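Local coordinates for eukaryotic translation initiation factor 4 gamma 5 (Trypanosoma cruzi, PDB 6OZU), which probably acts as a scaffold in translation initiation, its MIF4G domain being of the kind that in relatives binds the helicase eIF4A, at residues 107-112 and 123-128. Numbering follows the deposited sequence.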
ATOM      1  N   ALA A 107      -4.347  -6.675  15.630  1.00 50.29           N
ATOM      2  CA  ALA A 107      -4.685  -6.496  17.054  1.00 51.53           C
ATOM      3  C   ALA A 107      -5.615  -7.599  17.554  1.00 59.34           C
ATOM      4  O   ALA A 107      -5.406  -8.114  18.653  1.00 59.65           O
ATOM      5  CB  ALA A 107      -5.330  -5.141  17.269  1.00 52.88           C
ATOM      6  N   GLN A 108      -6.630  -7.964  16.736  1.00 57.81           N
ATOM      7  CA  GLN A 108      -7.591  -9.020  17.015  1.00 59.97           C
ATOM      8  C   GLN A 108      -6.870 -10.365  17.120  1.00 66.59           C
ATOM      9  O   GLN A 108      -7.031 -11.037  18.136  1.00 68.70           O
ATOM     10  CB  GLN A 108      -8.669  -9.059  15.928  1.00 61.87           C
ATOM     11  CG  GLN A 108     -10.091  -9.013  16.458  1.00 78.44           C
ATOM     12  CD  GLN A 108     -11.116  -8.639  15.407  1.00 99.58           C
ATOM     13  OE1 GLN A 108     -10.797  -8.382  14.230  1.00 97.62           O
ATOM     14  NE2 GLN A 108     -12.383  -8.591  15.813  1.00 83.46           N
ATOM     15  N   LEU A 109      -6.031 -10.723  16.115  1.00 62.59           N
ATOM     16  CA  LEU A 109      -5.247 -11.966  16.091  1.00 62.20           C
ATOM     17  C   LEU A 109      -4.468 -12.168  17.378  1.00 67.02           C
ATOM     18  O   LEU A 109      -4.591 -13.224  17.999  1.00 68.23           O
ATOM     19  CB  LEU A 109      -4.281 -12.008  14.879  1.00 60.52           C
ATOM     20  CG  LEU A 109      -3.398 -13.269  14.751  1.00 63.60           C
ATOM     21  CD1 LEU A 109      -4.102 -14.370  13.969  1.00 63.80           C
ATOM     22  CD2 LEU A 109      -2.075 -12.929  14.129  1.00 64.63           C
ATOM     23  N   GLU A 110      -3.692 -11.156  17.783  1.00 62.79           N
ATOM     24  CA  GLU A 110      -2.866 -11.210  18.982  1.00 62.86           C
ATOM     25  C   GLU A 110      -3.701 -11.413  20.276  1.00 69.49           C
ATOM     26  O   GLU A 110      -3.274 -12.178  21.141  1.00 70.33           O
ATOM     27  CB  GLU A 110      -1.912 -10.003  19.044  1.00 63.49           C
ATOM     28  CG  GLU A 110      -0.880  -9.970  17.909  1.00 69.53           C
ATOM     29  CD  GLU A 110      -0.072 -11.225  17.579  1.00 92.68           C
ATOM     30  OE1 GLU A 110       0.230 -12.014  18.505  1.00 84.17           O
ATOM     31  OE2 GLU A 110       0.274 -11.412  16.388  1.00 86.32           O
ATOM     32  N   ARG A 111      -4.915 -10.834  20.354  1.00 67.15           N
ATOM     33  CA  ARG A 111      -5.828 -11.013  21.486  1.00 69.60           C
ATOM     34  C   ARG A 111      -6.431 -12.429  21.467  1.00 77.36           C
ATOM     35  O   ARG A 111      -6.560 -13.055  22.518  1.00 80.69           O
ATOM     36  CB  ARG A 111      -6.957  -9.971  21.445  1.00 68.04           C
ATOM     37  CG  ARG A 111      -6.541  -8.578  21.896  1.00 72.17           C
ATOM     38  CD  ARG A 111      -7.709  -7.600  22.034  1.00 71.94           C
ATOM     39  NE  ARG A 111      -8.576  -7.467  20.853  1.00 68.27           N
ATOM     40  CZ  ARG A 111      -8.498  -6.489  19.954  1.00 78.94           C
ATOM     41  NH1 ARG A 111      -7.540  -5.568  20.041  1.00 61.14           N
ATOM     42  NH2 ARG A 111      -9.343  -6.452  18.929  1.00 57.69           N
ATOM     43  N   GLU A 112      -6.813 -12.911  20.266  1.00 71.82           N
ATOM     44  CA  GLU A 112      -7.407 -14.219  19.996  1.00 71.04           C
ATOM     45  C   GLU A 112      -6.444 -15.393  20.322  1.00 76.93           C
ATOM     46  O   GLU A 112      -6.911 -16.410  20.847  1.00 78.66           O
ATOM     47  CB  GLU A 112      -7.864 -14.254  18.528  1.00 70.79           C
ATOM     48  CG  GLU A 112      -8.587 -15.507  18.069  1.00 78.30           C
ATOM     49  CD  GLU A 112      -9.156 -15.454  16.659  1.00 94.64           C
ATOM     50  OE1 GLU A 112      -8.803 -14.522  15.897  1.00 90.90           O
ATOM     51  OE2 GLU A 112      -9.940 -16.366  16.306  1.00 77.44           O
ATOM     52  N   GLN A 123       0.865 -21.373  14.051  1.00 48.97           N
ATOM     53  CA  GLN A 123       0.149 -21.716  12.825  1.00 47.65           C
ATOM     54  C   GLN A 123      -0.905 -20.664  12.456  1.00 51.40           C
ATOM     55  O   GLN A 123      -1.065 -20.358  11.274  1.00 51.50           O
ATOM     56  CB  GLN A 123      -0.465 -23.114  12.924  1.00 49.61           C
ATOM     57  CG  GLN A 123      -0.961 -23.689  11.590  1.00 51.67           C
ATOM     58  CD  GLN A 123       0.130 -24.001  10.594  1.00 61.72           C
ATOM     59  OE1 GLN A 123       1.253 -24.395  10.945  1.00 56.92           O
ATOM     60  NE2 GLN A 123      -0.200 -23.864   9.323  1.00 51.01           N
ATOM     61  N   ARG A 124      -1.586 -20.083  13.463  1.00 48.19           N
ATOM     62  CA  ARG A 124      -2.572 -19.015  13.273  1.00 48.64           C
ATOM     63  C   ARG A 124      -1.895 -17.729  12.757  1.00 51.33           C
ATOM     64  O   ARG A 124      -2.465 -17.029  11.922  1.00 50.87           O
ATOM     65  CB  ARG A 124      -3.361 -18.761  14.573  1.00 50.41           C
ATOM     66  CG  ARG A 124      -4.289 -19.906  14.994  1.00 55.54           C
ATOM     67  CD  ARG A 124      -5.550 -19.967  14.155  1.00 81.96           C
ATOM     68  NE  ARG A 124      -6.228 -18.671  14.072  1.00 96.50           N
ATOM     69  CZ  ARG A 124      -7.425 -18.408  14.583  1.00108.16           C
ATOM     70  NH1 ARG A 124      -8.109 -19.355  15.214  1.00 96.40           N
ATOM     71  NH2 ARG A 124      -7.957 -17.203  14.446  1.00 90.75           N
ATOM     72  N   ARG A 125      -0.668 -17.455  13.230  1.00 48.94           N
ATOM     73  CA  ARG A 125       0.188 -16.335  12.805  1.00 48.51           C
ATOM     74  C   ARG A 125       0.594 -16.470  11.315  1.00 49.77           C
ATOM     75  O   ARG A 125       0.610 -15.466  10.597  1.00 47.89           O
ATOM     76  CB  ARG A 125       1.436 -16.268  13.688  1.00 49.25           C
ATOM     77  CG  ARG A 125       1.262 -15.414  14.922  1.00 60.73           C
ATOM     78  CD  ARG A 125       2.433 -15.612  15.869  1.00 74.91           C
ATOM     79  NE  ARG A 125       2.418 -14.654  16.975  1.00 94.96           N
ATOM     80  CZ  ARG A 125       2.644 -14.976  18.245  1.00118.96           C
ATOM     81  NH1 ARG A 125       2.927 -16.231  18.580  1.00107.74           N
ATOM     82  NH2 ARG A 125       2.600 -14.045  19.188  1.00113.34           N
ATOM     83  N   LEU A 126       0.902 -17.713  10.860  1.00 45.38           N
ATOM     84  CA  LEU A 126       1.250 -18.022   9.465  1.00 44.25           C
ATOM     85  C   LEU A 126       0.041 -17.857   8.544  1.00 49.10           C
ATOM     86  O   LEU A 126       0.178 -17.294   7.451  1.00 50.29           O
ATOM     87  CB  LEU A 126       1.864 -19.428   9.347  1.00 44.31           C
ATOM     88  CG  LEU A 126       2.164 -19.969   7.924  1.00 49.76           C
ATOM     89  CD1 LEU A 126       3.286 -19.204   7.233  1.00 49.52           C
ATOM     90  CD2 LEU A 126       2.534 -21.408   7.979  1.00 51.26           C
ATOM     91  N   ILE A 127      -1.148 -18.328   8.993  1.00 44.48           N
ATOM     92  CA  ILE A 127      -2.404 -18.219   8.250  1.00 44.07           C
ATOM     93  C   ILE A 127      -2.736 -16.738   8.040  1.00 47.25           C
ATOM     94  O   ILE A 127      -3.151 -16.346   6.946  1.00 48.66           O
ATOM     95  CB  ILE A 127      -3.553 -18.987   8.985  1.00 47.74           C
ATOM     96  CG1 ILE A 127      -3.278 -20.513   9.008  1.00 48.39           C
ATOM     97  CG2 ILE A 127      -4.938 -18.686   8.366  1.00 44.81           C
ATOM     98  CD1 ILE A 127      -4.103 -21.297  10.071  1.00 53.60           C
ATOM     99  N   PHE A 128      -2.537 -15.927   9.088  1.00 41.74           N
ATOM    100  CA  PHE A 128      -2.803 -14.501   9.048  1.00 41.79           C
ATOM    101  C   PHE A 128      -1.859 -13.759   8.125  1.00 47.31           C
ATOM    102  O   PHE A 128      -2.314 -12.938   7.340  1.00 49.58           O
ATOM    103  CB  PHE A 128      -2.824 -13.894  10.459  1.00 43.77           C
ATOM    104  CG  PHE A 128      -3.249 -12.442  10.476  1.00 45.78           C
ATOM    105  CD1 PHE A 128      -4.579 -12.088  10.292  1.00 48.87           C
ATOM    106  CD2 PHE A 128      -2.310 -11.427  10.640  1.00 47.75           C
ATOM    107  CE1 PHE A 128      -4.959 -10.747  10.262  1.00 50.15           C
ATOM    108  CE2 PHE A 128      -2.692 -10.089  10.626  1.00 49.94           C
ATOM    109  CZ  PHE A 128      -4.009  -9.758  10.442  1.00 50.02           C
TER
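Leu109 and Arg125 face each other where segments 107-112 and 123-128 run nearly antiparallel, with 166° between the N-to-C directions of their short axes. The CA atoms of these two residues are 7.7 Å apart, and the axes approach to 10.8 Å. Leu109 is buried and points toward 123-128, carrying the apolar part of the contact. Its CG, anti to the backbone N, is directed toward that segment. CD1 lies 3.7 Å from the backbone O of Arg124 and also meets CB of Phe128, whereas CD2 rests 3.8 Å from CD2 of Phe128, approaching the ring obliquely. CD2 also reaches the aliphatic CG of Arg125. Phe128 also touches Ala105 and Gln106, about a turn before Leu109 on helix 82-112.

Two salt bridges flank this apolar centre. Arg124, bent at chi2 and chi3, offers NH2 to OE2 of Glu112 at 2.8 Å; OE2 lies at the guanidinium edge, near its plane, while the carboxylate is turned 84° from that plane, and the hydrogen bond is weak. Arg125, extended from CG to NE, brings NH2 to 3.2 Å from OE1 of Glu110 with the planes only 26° apart, again a weak bond. The same NH2 pairs with a bound sulfate, probably from the crystallisation liquor, so it serves two anions and its positive charge is probably divided between them.

The contact joins helices 82-112 and 118-144 into an antiparallel helical hairpin, just beside their short connection, in the all-helical, HEAT-like MIF4G domain.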